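Local structure of BIFUNCTIONAL PROTEIN Proline utilization A (PutA) (Corynebacterium freiburgense, 5UX5) at residues Ile699-Ala704 / Glu856-Leu861; Asp707-Asp712 / Gly850-Asp855; Thr780-Glu785 / Gly812-Thr817; Met828-Leu833 / Ile837-Ser842. The protein catalyses the two-step oxidation of proline to glutamate, joining an FAD-containing proline dehydrogenase and an NAD-dependent aldehyde dehydrogenase in one chain. All coordinates share one frame; numbering follows the deposited sequence.

Interaction 1: residues Ile699-Ala704 / Glu856-Leu861; sequences IVTPSA and EDEVEL
Thr-701 and Glu-858 reach toward each other from opposite directions. The hydroxyl OG1 of Thr-701 donates a hydrogen bond to OE1 of Glu-858 at 2.9 Å. It meets the carboxylate on the syn side and somewhat out of plane, by 24°. Thr-701 CB also lies against the carboxylate, 3.7 Å from Glu-858 OE1. Ser-703 joins at the border of the contact through carbon, its CB lying 3.7 Å from Glu-858 OE1. The glutamate spans the gap because its chain is extended beyond CG, with chi2 at -170°. OE1 also lies beside Ser-853 OG, its stronger polar partner, but that approach is too short for its length to be trusted.

The contact sits where the aldehyde dehydrogenase part of the chain leaves two neighbouring parallel strands. Strand 696-700 runs out into 701-704, and strand 845-852 runs out toward helix 856-865. Thr-701 begins a type I beta turn, closed by the bond from Ala-704 N to Thr-701 O at 2.9 Å. Within this turn Ser-703 N makes a weak bond of 3.4 Å to Thr-701 OG1. A backbone bond between Ser-703 and Leu-854 couples the turn to the neighbouring strand exit. Behind the glutamate, Asp-855 is the N-cap of the helix and its OD1 accepts from Glu-858 N. The aliphatic part of Glu-858 rests on Leu-833 of helix 833-841.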
loop_
_atom_site.group_PDB
_atom_site.type_symbol
_atom_site.label_atom_id
_atom_site.label_comp_id
_atom_site.label_asym_id
_atom_site.label_seq_id
_atom_site.Cartn_x
_atom_site.Cartn_y
_atom_site.Cartn_z
ATOM N N ILE A 699 17.067 -3.314 1.292
ATOM C CA ILE A 699 17.996 -4.443 1.315
ATOM C C ILE A 699 17.240 -5.746 1.038
ATOM O O ILE A 699 16.184 -6.010 1.633
ATOM C CB ILE A 699 18.741 -4.511 2.657
ATOM C CG1 ILE A 699 19.536 -3.225 2.892
ATOM C CG2 ILE A 699 19.618 -5.732 2.702
ATOM C CD1 ILE A 699 20.304 -3.233 4.193
ATOM N N VAL A 700 17.790 -6.558 0.139
ATOM C CA VAL A 700 17.248 -7.850 -0.248
ATOM C C VAL A 700 18.338 -8.883 -0.017
ATOM O O VAL A 700 19.370 -8.868 -0.698
ATOM C CB VAL A 700 16.792 -7.856 -1.714
ATOM C CG1 VAL A 700 16.164 -9.229 -2.114
ATOM C CG2 VAL A 700 15.853 -6.688 -1.962
ATOM N N THR A 701 18.101 -9.792 0.904
ATOM C CA THR A 701 19.026 -10.858 1.250
ATOM C C THR A 701 18.553 -12.165 0.642
ATOM O O THR A 701 17.368 -12.321 0.348
ATOM C CB THR A 701 19.119 -11.001 2.776
ATOM O OG1 THR A 701 17.993 -11.746 3.263
ATOM C CG2 THR A 701 19.159 -9.637 3.438
ATOM N N PRO A 702 19.430 -13.163 0.508
ATOM C CA PRO A 702 19.003 -14.426 -0.120
ATOM C C PRO A 702 17.813 -15.091 0.551
ATOM O O PRO A 702 17.115 -15.872 -0.110
ATOM C CB PRO A 702 20.254 -15.310 -0.020
ATOM C CG PRO A 702 21.368 -14.371 0.032
ATOM C CD PRO A 702 20.867 -13.182 0.825
ATOM N N SER A 703 17.523 -14.770 1.816
ATOM C CA SER A 703 16.393 -15.349 2.541
ATOM C C SER A 703 15.062 -14.659 2.234
ATOM O O SER A 703 14.089 -14.862 2.957
ATOM C CB SER A 703 16.675 -15.316 4.045
ATOM O OG SER A 703 17.776 -16.147 4.372
ATOM N N ALA A 704 15.008 -13.819 1.213
ATOM C CA ALA A 704 13.805 -13.089 0.872
ATOM C C ALA A 704 12.988 -13.861 -0.134
ATOM O O ALA A 704 13.486 -14.740 -0.831
ATOM C CB ALA A 704 14.134 -11.725 0.288
ATOM N N GLU A 856 14.463 -14.383 10.614
ATOM C CA GLU A 856 14.119 -13.526 11.749
ATOM C C GLU A 856 15.349 -12.832 12.338
ATOM O O GLU A 856 15.274 -11.659 12.720
ATOM C CB GLU A 856 13.379 -14.341 12.813
ATOM N N ASP A 857 16.503 -13.512 12.382
ATOM C CA ASP A 857 17.693 -12.889 12.967
ATOM C C ASP A 857 18.177 -11.712 12.140
ATOM O O ASP A 857 18.670 -10.720 12.693
ATOM C CB ASP A 857 18.810 -13.914 13.146
ATOM C CG ASP A 857 18.439 -14.987 14.131
ATOM O OD1 ASP A 857 17.935 -14.608 15.214
ATOM O OD2 ASP A 857 18.625 -16.189 13.832
ATOM N N GLU A 858 18.104 -11.837 10.812
ATOM C CA GLU A 858 18.466 -10.732 9.937
ATOM C C GLU A 858 17.557 -9.550 10.190
ATOM O O GLU A 858 18.005 -8.402 10.271
ATOM C CB GLU A 858 18.361 -11.171 8.481
ATOM C CG GLU A 858 19.234 -12.334 8.098
ATOM C CD GLU A 858 19.251 -12.557 6.603
ATOM O OE1 GLU A 858 18.154 -12.553 5.997
ATOM O OE2 GLU A 858 20.353 -12.719 6.027
ATOM N N VAL A 859 16.268 -9.819 10.326
ATOM C CA VAL A 859 15.312 -8.754 10.548
ATOM C C VAL A 859 15.572 -8.084 11.890
ATOM O O VAL A 859 15.470 -6.860 12.019
ATOM C CB VAL A 859 13.892 -9.331 10.442
ATOM C CG1 VAL A 859 12.860 -8.333 10.935
ATOM C CG2 VAL A 859 13.638 -9.757 9.021
ATOM N N GLU A 860 15.937 -8.867 12.908
ATOM C CA GLU A 860 16.125 -8.266 14.217
ATOM C C GLU A 860 17.367 -7.389 14.219
ATOM O O GLU A 860 17.317 -6.230 14.659
ATOM C CB GLU A 860 16.172 -9.355 15.295
ATOM C CG GLU A 860 15.311 -9.053 16.563
ATOM C CD GLU A 860 13.807 -8.762 16.287
ATOM O OE1 GLU A 860 13.193 -9.345 15.349
ATOM O OE2 GLU A 860 13.234 -7.933 17.037
ATOM N N LEU A 861 18.454 -7.882 13.626
ATOM C CA LEU A 861 19.637 -7.050 13.455
ATOM C C LEU A 861 19.296 -5.778 12.684
ATOM O O LEU A 861 19.629 -4.664 13.117
ATOM C CB LEU A 861 20.722 -7.857 12.759
ATOM C CG LEU A 861 22.038 -7.157 12.481
ATOM C CD1 LEU A 861 22.668 -6.691 13.771
ATOM C CD2 LEU A 861 22.942 -8.102 11.706
#

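Interaction 2: residues Asp707-Asp712 / Gly850-Asp855; sequences DLAVAD and GIHSLD
His-852 meets helix 707-712 through both its ring face and its ring edge. The polar part is a histidine-carboxylate hydrogen bond. NE2 of His-852 donates to OD2 of Asp-712 at 3.0 Å, with an angle of 149° at the hydrogen. The acceptor lies in the ring plane and uses its anti lone pair. The two side chains cross at about a right angle, with the carboxylate turned 40° from the ring.

The apolar part is a CH-pi contact. CA of Ala-709 stands over the centre of the His-852 ring, 3.6 Å from its centroid. The methyl CB of Ala-709 is 3.8 Å from His-852 CG. Leu-708 adds a marginal touch, its CB 4.1 Å from His-852 CE1. The ring lies against the helix backbone at Ala-709, while the bond to Asp-712, one turn later, holds its edge.

Beyond the strand end, Ser-853 OG accepts from Asp-855 N at 3.1 Å and forms an ST turn. Helix 706-718 covers this end of strand 845-852; the short segments run roughly antiparallel, at 153°. Strand 696-700 pairs beside that strand, and Ala-709 also touches its Val-700. Helix 740-750 packs on the helix through Phe-740, which touches Ala-709 and Val-710.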
loop_
_atom_site.group_PDB
_atom_site.type_symbol
_atom_site.label_atom_id
_atom_site.label_comp_id
_atom_site.label_asym_id
_atom_site.label_seq_id
_atom_site.Cartn_x
_atom_site.Cartn_y
_atom_site.Cartn_z
ATOM N N ASP A 707 10.035 -12.630 -5.378
ATOM C CA ASP A 707 8.932 -12.018 -6.118
ATOM C C ASP A 707 8.274 -10.904 -5.321
ATOM O O ASP A 707 8.093 -9.786 -5.823
ATOM C CB ASP A 707 7.949 -13.097 -6.523
ATOM C CG ASP A 707 8.602 -14.111 -7.413
ATOM O OD1 ASP A 707 9.118 -13.723 -8.492
ATOM O OD2 ASP A 707 8.671 -15.287 -7.001
ATOM N N LEU A 708 7.950 -11.171 -4.063
ATOM C CA LEU A 708 7.448 -10.095 -3.221
ATOM C C LEU A 708 8.465 -8.959 -3.139
ATOM O O LEU A 708 8.088 -7.783 -3.188
ATOM C CB LEU A 708 7.093 -10.646 -1.841
ATOM C CG LEU A 708 5.982 -11.692 -1.952
ATOM C CD1 LEU A 708 5.504 -12.206 -0.609
ATOM C CD2 LEU A 708 4.826 -11.072 -2.698
ATOM N N ALA A 709 9.765 -9.280 -3.081
ATOM C CA ALA A 709 10.760 -8.211 -3.038
ATOM C C ALA A 709 10.732 -7.381 -4.312
ATOM O O ALA A 709 10.672 -6.147 -4.247
ATOM C CB ALA A 709 12.150 -8.779 -2.806
ATOM N N VAL A 710 10.686 -8.040 -5.481
ATOM C CA VAL A 710 10.645 -7.309 -6.753
ATOM C C VAL A 710 9.429 -6.388 -6.813
ATOM O O VAL A 710 9.530 -5.221 -7.212
ATOM C CB VAL A 710 10.653 -8.277 -7.949
ATOM C CG1 VAL A 710 10.118 -7.569 -9.188
ATOM C CG2 VAL A 710 12.043 -8.802 -8.214
ATOM N N ALA A 711 8.252 -6.909 -6.472
ATOM C CA ALA A 711 7.052 -6.068 -6.481
ATOM C C ALA A 711 7.185 -4.857 -5.551
ATOM O O ALA A 711 6.746 -3.753 -5.891
ATOM C CB ALA A 711 5.832 -6.898 -6.087
ATOM N N ASP A 712 7.784 -5.031 -4.375
ATOM C CA ASP A 712 7.908 -3.873 -3.500
ATOM C C ASP A 712 9.042 -2.972 -3.933
ATOM O O ASP A 712 8.927 -1.753 -3.805
ATOM C CB ASP A 712 8.093 -4.293 -2.043
ATOM C CG ASP A 712 6.824 -4.850 -1.442
ATOM O OD1 ASP A 712 5.717 -4.375 -1.782
ATOM O OD2 ASP A 712 6.933 -5.792 -0.642
ATOM N N GLY A 850 13.996 -0.110 3.966
ATOM C CA GLY A 850 13.334 -1.380 4.136
ATOM C C GLY A 850 14.307 -2.527 3.967
ATOM O O GLY A 850 15.383 -2.391 3.371
ATOM N N ILE A 851 13.894 -3.676 4.492
ATOM C CA ILE A 851 14.607 -4.924 4.262
ATOM C C ILE A 851 13.600 -5.972 3.817
ATOM O O ILE A 851 12.429 -5.975 4.219
ATOM C CB ILE A 851 15.384 -5.408 5.507
ATOM C CG1 ILE A 851 16.227 -6.632 5.184
ATOM C CG2 ILE A 851 14.424 -5.806 6.611
ATOM C CD1 ILE A 851 17.101 -7.094 6.336
ATOM N N HIS A 852 14.051 -6.844 2.943
ATOM C CA HIS A 852 13.259 -7.994 2.563
ATOM C C HIS A 852 14.023 -9.230 2.996
ATOM O O HIS A 852 15.086 -9.526 2.447
ATOM C CB HIS A 852 12.977 -7.988 1.068
ATOM C CG HIS A 852 11.547 -7.705 0.748
ATOM N ND1 HIS A 852 10.603 -8.709 0.635
ATOM C CD2 HIS A 852 10.888 -6.538 0.557
ATOM C CE1 HIS A 852 9.424 -8.169 0.366
ATOM N NE2 HIS A 852 9.568 -6.855 0.314
ATOM N N SER A 853 13.479 -9.942 3.978
ATOM C CA SER A 853 14.095 -11.173 4.446
ATOM C C SER A 853 13.091 -11.938 5.289
ATOM O O SER A 853 12.396 -11.346 6.114
ATOM C CB SER A 853 15.352 -10.895 5.258
ATOM O OG SER A 853 15.793 -12.096 5.859
ATOM N N LEU A 854 12.981 -13.242 5.055
ATOM C CA LEU A 854 12.143 -14.112 5.876
ATOM C C LEU A 854 12.914 -14.727 7.032
ATOM O O LEU A 854 12.358 -15.546 7.769
ATOM C CB LEU A 854 11.518 -15.207 5.004
ATOM C CG LEU A 854 10.541 -14.605 3.978
ATOM C CD1 LEU A 854 9.690 -15.644 3.246
ATOM C CD2 LEU A 854 9.631 -13.573 4.672
ATOM N N ASP A 855 14.174 -14.339 7.199
ATOM C CA ASP A 855 15.013 -14.814 8.280
ATOM C C ASP A 855 14.864 -13.855 9.451
ATOM O O ASP A 855 15.113 -12.655 9.298
ATOM C CB ASP A 855 16.461 -14.885 7.809
ATOM C CG ASP A 855 17.389 -15.438 8.868
ATOM O OD1 ASP A 855 17.797 -14.670 9.759
ATOM O OD2 ASP A 855 17.717 -16.645 8.792
#

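Interaction 3: residues Thr780-Glu785 / Gly812-Thr817; sequences TLETGE and GSWFHT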
loop_
_atom_site.group_PDB
_atom_site.type_symbol
_atom_site.label_atom_id
_atom_site.label_comp_id
_atom_site.label_asym_id
_atom_site.label_seq_id
_atom_site.Cartn_x
_atom_site.Cartn_y
_atom_site.Cartn_z
ATOM N N THR A 780 23.502 9.612 -17.790
ATOM C CA THR A 780 24.931 9.385 -17.633
ATOM C C THR A 780 25.181 8.364 -16.533
ATOM O O THR A 780 24.458 8.337 -15.539
ATOM C CB THR A 780 25.669 10.697 -17.292
ATOM O OG1 THR A 780 25.176 11.179 -16.046
ATOM C CG2 THR A 780 25.469 11.789 -18.348
ATOM N N LEU A 781 26.175 7.501 -16.741
ATOM C CA LEU A 781 26.625 6.504 -15.780
ATOM C C LEU A 781 27.907 6.944 -15.074
ATOM O O LEU A 781 28.606 7.853 -15.524
ATOM C CB LEU A 781 26.864 5.171 -16.475
ATOM C CG LEU A 781 25.647 4.605 -17.206
ATOM C CD1 LEU A 781 25.607 4.982 -18.690
ATOM C CD2 LEU A 781 25.702 3.123 -17.089
ATOM N N GLU A 782 28.190 6.324 -13.929
ATOM C CA GLU A 782 29.507 6.453 -13.322
ATOM C C GLU A 782 30.314 5.193 -13.613
ATOM O O GLU A 782 29.785 4.178 -14.062
ATOM C CB GLU A 782 29.427 6.709 -11.811
ATOM C CG GLU A 782 28.441 7.792 -11.438
ATOM C CD GLU A 782 29.042 9.175 -11.481
ATOM O OE1 GLU A 782 30.120 9.372 -10.890
ATOM O OE2 GLU A 782 28.416 10.068 -12.096
ATOM N N THR A 783 31.604 5.261 -13.303
ATOM C CA THR A 783 32.558 4.234 -13.699
ATOM C C THR A 783 32.165 2.868 -13.157
ATOM O O THR A 783 31.666 2.740 -12.038
ATOM C CB THR A 783 33.960 4.633 -13.216
ATOM O OG1 THR A 783 34.046 6.058 -13.219
ATOM C CG2 THR A 783 35.044 4.107 -14.150
ATOM N N GLY A 784 32.375 1.843 -13.982
ATOM C CA GLY A 784 32.042 0.473 -13.643
ATOM C C GLY A 784 30.575 0.120 -13.716
ATOM O O GLY A 784 30.245 -1.079 -13.728
ATOM N N GLU A 785 29.692 1.108 -13.846
ATOM C CA GLU A 785 28.248 0.912 -13.842
ATOM C C GLU A 785 27.746 0.598 -15.254
ATOM O O GLU A 785 28.431 0.830 -16.252
ATOM C CB GLU A 785 27.561 2.163 -13.281
ATOM C CG GLU A 785 28.052 2.517 -11.853
ATOM C CD GLU A 785 27.371 3.737 -11.239
ATOM O OE1 GLU A 785 26.812 4.559 -12.006
ATOM O OE2 GLU A 785 27.377 3.860 -9.982
ATOM N N GLY A 812 29.665 5.514 -1.928
ATOM C CA GLY A 812 30.357 6.772 -2.039
ATOM C C GLY A 812 30.391 7.331 -3.435
ATOM O O GLY A 812 30.848 8.470 -3.619
ATOM N N SER A 813 29.931 6.558 -4.424
ATOM C CA SER A 813 29.727 7.058 -5.771
ATOM C C SER A 813 28.659 8.148 -5.777
ATOM O O SER A 813 27.903 8.327 -4.818
ATOM C CB SER A 813 29.306 5.922 -6.708
ATOM O OG SER A 813 27.892 5.858 -6.877
ATOM N N TRP A 814 28.570 8.854 -6.908
ATOM C CA TRP A 814 27.643 9.977 -6.996
ATOM C C TRP A 814 26.193 9.525 -6.795
ATOM O O TRP A 814 25.441 10.154 -6.039
ATOM C CB TRP A 814 27.813 10.717 -8.322
ATOM C CG TRP A 814 26.854 11.875 -8.430
ATOM C CD1 TRP A 814 27.000 13.123 -7.880
ATOM C CD2 TRP A 814 25.587 11.886 -9.117
ATOM N NE1 TRP A 814 25.908 13.907 -8.188
ATOM C CE2 TRP A 814 25.028 13.172 -8.944
ATOM C CE3 TRP A 814 24.880 10.936 -9.866
ATOM C CZ2 TRP A 814 23.791 13.528 -9.492
ATOM C CZ3 TRP A 814 23.655 11.290 -10.408
ATOM C CH2 TRP A 814 23.122 12.574 -10.219
ATOM N N PHE A 815 25.776 8.436 -7.465
ATOM C CA PHE A 815 24.369 8.034 -7.376
ATOM C C PHE A 815 23.996 7.467 -5.999
ATOM O O PHE A 815 22.808 7.461 -5.626
ATOM C CB PHE A 815 24.008 7.043 -8.500
ATOM C CG PHE A 815 22.545 6.806 -8.609
ATOM C CD1 PHE A 815 21.720 7.781 -9.161
ATOM C CD2 PHE A 815 21.975 5.654 -8.101
ATOM C CE1 PHE A 815 20.352 7.612 -9.201
ATOM C CE2 PHE A 815 20.604 5.471 -8.149
ATOM C CZ PHE A 815 19.797 6.447 -8.703
ATOM N N HIS A 816 24.987 7.028 -5.222
ATOM C CA HIS A 816 24.732 6.556 -3.866
ATOM C C HIS A 816 24.338 7.694 -2.926
ATOM O O HIS A 816 23.573 7.470 -1.984
ATOM C CB HIS A 816 25.975 5.828 -3.357
ATOM C CG HIS A 816 25.854 5.320 -1.963
ATOM N ND1 HIS A 816 26.941 5.205 -1.122
ATOM C CD2 HIS A 816 24.784 4.893 -1.258
ATOM C CE1 HIS A 816 26.540 4.744 0.048
ATOM N NE2 HIS A 816 25.235 4.546 -0.007
ATOM N N THR A 817 24.808 8.924 -3.180
ATOM C CA THR A 817 24.690 10.015 -2.212
ATOM C C THR A 817 23.932 11.231 -2.751
ATOM O O THR A 817 23.998 12.303 -2.142
ATOM C CB THR A 817 26.087 10.450 -1.719
ATOM O OG1 THR A 817 26.827 11.077 -2.770
ATOM C CG2 THR A 817 26.891 9.250 -1.272
#
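Glu-782 lays its carboxylate against the base of the Trp-814 side chain. The glutamate comes across the tryptophan side chain roughly perpendicular to it, yet the carboxylate and indole planes differ by just 32°. The touch is made at the beta carbon: Glu-782 OE1 is 3.7 Å from Trp-814 CB. The glutamate chain bends at chi2 (-87°), which brings the carboxylate alongside this carbon. The beta carbon of Trp-814 faces the 780-785 loop, and the indole turns off from it, CG anti to the backbone N (chi1 180°). Arg-776 serves both partners, with a salt bridge to Glu-782 OE2 and a cation-pi contact to Trp-814. The indole also stacks with the ring of His-818.

A second, looser approach brings Glu-785 OE2 to 3.7 Å from Ser-813 OG, too long for a hydrogen bond. The other oxygen of Glu-785 is better occupied. Its OE1 takes the backbone N of Glu-782 at 3.0 Å, from above the carboxylate plane, and forms a salt bridge with Arg-806.

This is a surface meeting of two loops in the aldehyde dehydrogenase region. The first follows helix 772-779; the second lies between strands 804-807 and 824-830. Residues 782-785 form a type II beta turn, with Gly-784 at the third position, where positive phi suits glycine. Residues 814-817 form a type I turn. The second loop is braced from within by Gly-812 N, which donates to His-816 ND1 at 2.9 Å, in the ring plane and nearly straight. NE2 of His-816 is hydrogen-bonded to Trp-839 O, consistent with a proton on that nitrogen.

Interaction 4: residues Met828-Leu833 / Ile837-Ser842; sequences MHAESL and IEWQNS
Trp-839 is the main bump of this contact, and strand 828-830 supplies the hollow. The six-membered end of the indole enters between Met-828 and Ala-830, two residues whose beta carbons face the helix. Ala-830 CB comes to 3.6 Å from Trp-839 CZ3. On the Met-828 side, CE lies 3.9 Å from Trp-839 CE3. A bend at chi3 (76°) turns this methyl to the indole. The sulfur makes an oblique Met-aromatic contact, with SD 5.4 Å from the centroid of the six-membered ring. The floor of the hollow is backbone: His-829 O sits in the indole plane, 3.3 Å from Trp-839 CH2. The beta carbon of His-829 faces away from the helix, and its NE2 is hydrogen-bonded to Asp-807 OD1.

A smaller fit lies at the start of the helix. Leu-833 and Ile-837 are one turn apart, and Leu-833 CD1 packs 3.9 Å from Ile-837 CG1. The helical bond from Ile-837 N to Leu-833 O, 2.8 Å long, links their backbones. Ser-832 caps the helix through OG to Gln-835 N.

Helix 833-841 thus folds back over the strand just before it, the short segments running at 141° with their axes 10.1 Å apart. Ile-732 of strand 728-734 also touches Trp-839. A strand followed by a helix packed back on its sheet is consistent with the alpha/beta catalytic domain of the aldehyde dehydrogenase family.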
loop_
_atom_site.group_PDB
_atom_site.type_symbol
_atom_site.label_atom_id
_atom_site.label_comp_id
_atom_site.label_asym_id
_atom_site.label_seq_id
_atom_site.Cartn_x
_atom_site.Cartn_y
_atom_site.Cartn_z
ATOM N N MET A 828 23.101 -1.985 -5.774
ATOM C CA MET A 828 24.397 -2.183 -5.150
ATOM C C MET A 828 24.517 -3.645 -4.767
ATOM O O MET A 828 23.521 -4.280 -4.415
ATOM C CB MET A 828 24.568 -1.294 -3.925
ATOM C CG MET A 828 24.120 0.118 -4.157
ATOM S SD MET A 828 24.349 1.153 -2.702
ATOM C CE MET A 828 26.113 1.443 -2.729
ATOM N N HIS A 829 25.715 -4.199 -4.907
ATOM C CA HIS A 829 25.967 -5.592 -4.553
ATOM C C HIS A 829 26.856 -5.616 -3.320
ATOM O O HIS A 829 28.027 -5.229 -3.389
ATOM C CB HIS A 829 26.611 -6.345 -5.712
ATOM C CG HIS A 829 25.780 -6.348 -6.954
ATOM N ND1 HIS A 829 24.768 -7.261 -7.171
ATOM C CD2 HIS A 829 25.830 -5.565 -8.057
ATOM C CE1 HIS A 829 24.218 -7.025 -8.351
ATOM N NE2 HIS A 829 24.846 -6.005 -8.911
ATOM N N ALA A 830 26.314 -6.100 -2.209
ATOM C CA ALA A 830 27.028 -6.139 -0.944
ATOM C C ALA A 830 27.399 -7.570 -0.572
ATOM O O ALA A 830 26.703 -8.526 -0.930
ATOM C CB ALA A 830 26.202 -5.504 0.174
ATOM N N GLU A 831 28.523 -7.706 0.140
ATOM C CA GLU A 831 29.028 -9.014 0.542
ATOM C C GLU A 831 28.311 -9.589 1.755
ATOM O O GLU A 831 28.422 -10.795 1.992
ATOM C CB GLU A 831 30.518 -8.922 0.845
ATOM N N SER A 832 27.630 -8.762 2.553
ATOM C CA SER A 832 26.998 -9.247 3.776
ATOM C C SER A 832 25.921 -8.269 4.201
ATOM O O SER A 832 25.932 -7.102 3.806
ATOM C CB SER A 832 27.995 -9.416 4.918
ATOM O OG SER A 832 28.263 -8.151 5.496
ATOM N N LEU A 833 24.994 -8.761 5.024
ATOM C CA LEU A 833 23.995 -7.870 5.599
ATOM C C LEU A 833 24.662 -6.730 6.372
ATOM O O LEU A 833 24.252 -5.565 6.263
ATOM C CB LEU A 833 23.021 -8.661 6.490
ATOM C CG LEU A 833 21.972 -7.848 7.271
ATOM C CD1 LEU A 833 21.077 -7.028 6.375
ATOM C CD2 LEU A 833 21.150 -8.711 8.207
ATOM N N ILE A 837 23.984 -2.832 5.511
ATOM C CA ILE A 837 23.462 -1.869 6.478
ATOM C C ILE A 837 24.389 -0.670 6.591
ATOM O O ILE A 837 23.926 0.461 6.746
ATOM C CB ILE A 837 23.224 -2.513 7.851
ATOM C CG1 ILE A 837 22.137 -3.571 7.770
ATOM C CG2 ILE A 837 22.745 -1.462 8.810
ATOM C CD1 ILE A 837 21.997 -4.353 9.025
ATOM N N GLU A 838 25.710 -0.891 6.544
ATOM C CA GLU A 838 26.624 0.245 6.501
ATOM C C GLU A 838 26.312 1.137 5.314
ATOM O O GLU A 838 26.274 2.366 5.445
ATOM C CB GLU A 838 28.073 -0.219 6.409
ATOM C CG GLU A 838 28.787 -0.566 7.698
ATOM C CD GLU A 838 30.191 -1.082 7.397
ATOM O OE1 GLU A 838 30.567 -2.179 7.878
ATOM O OE2 GLU A 838 30.908 -0.392 6.635
ATOM N N TRP A 839 26.062 0.533 4.146
ATOM C CA TRP A 839 25.818 1.323 2.946
ATOM C C TRP A 839 24.502 2.083 3.037
ATOM O O TRP A 839 24.430 3.248 2.631
ATOM C CB TRP A 839 25.855 0.434 1.709
ATOM C CG TRP A 839 27.223 -0.094 1.392
ATOM C CD1 TRP A 839 28.407 0.205 2.021
ATOM C CD2 TRP A 839 27.543 -1.026 0.370
ATOM N NE1 TRP A 839 29.439 -0.492 1.451
ATOM C CE2 TRP A 839 28.935 -1.255 0.430
ATOM C CE3 TRP A 839 26.782 -1.696 -0.597
ATOM C CZ2 TRP A 839 29.574 -2.121 -0.431
ATOM C CZ3 TRP A 839 27.410 -2.553 -1.448
ATOM C CH2 TRP A 839 28.801 -2.763 -1.364
ATOM N N GLN A 840 23.447 1.434 3.544
ATOM C CA GLN A 840 22.154 2.102 3.706
ATOM C C GLN A 840 22.246 3.308 4.645
ATOM O O GLN A 840 21.492 4.279 4.495
ATOM C CB GLN A 840 21.127 1.090 4.225
ATOM C CG GLN A 840 19.685 1.583 4.361
ATOM C CD GLN A 840 18.728 0.435 4.554
ATOM O OE1 GLN A 840 19.100 -0.606 5.091
ATOM N NE2 GLN A 840 17.491 0.607 4.107
ATOM N N ASN A 841 23.185 3.284 5.590
ATOM C CA ASN A 841 23.289 4.309 6.616
ATOM C C ASN A 841 24.187 5.483 6.235
ATOM O O ASN A 841 24.206 6.481 6.966
ATOM C CB ASN A 841 23.792 3.676 7.918
ATOM C CG ASN A 841 22.720 2.813 8.590
ATOM O OD1 ASN A 841 21.515 3.028 8.402
ATOM N ND2 ASN A 841 23.154 1.841 9.374
ATOM N N SER A 842 24.908 5.407 5.105
ATOM C CA SER A 842 25.899 6.409 4.713
ATOM C C SER A 842 25.513 7.211 3.463
ATOM O O SER A 842 26.383 7.700 2.743
ATOM C CB SER A 842 27.249 5.739 4.491
ATOM O OG SER A 842 27.120 4.610 3.652
#

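In the fold
Interactions 1, 2 and 4 gather around the neighbouring strands 696-700 and 845-852. Interactions 1 and 2, with centres 9 Å apart, share the ends of these two strands, and a probable backbone hydrogen bond joins Ile-699 O to His-852 N. Interaction 4 packs against both: Leu-833 CD2 lies 4.0 Å from Leu-861 CD2, and Leu-833 CD1 is 4.0 Å from Ile-851 CD1. Interaction 3 lies about 10 Å from interaction 1 by nearest atoms. Interaction 4 touches both; toward interaction 3, Met-828 CE is 4.0 Å from His-816 CG. The Trp-814 side chain in interaction 3 is about 10 Å from the bound NAD, near the pocket without touching the ligand. All four lie in the aldehyde dehydrogenase part of the chain.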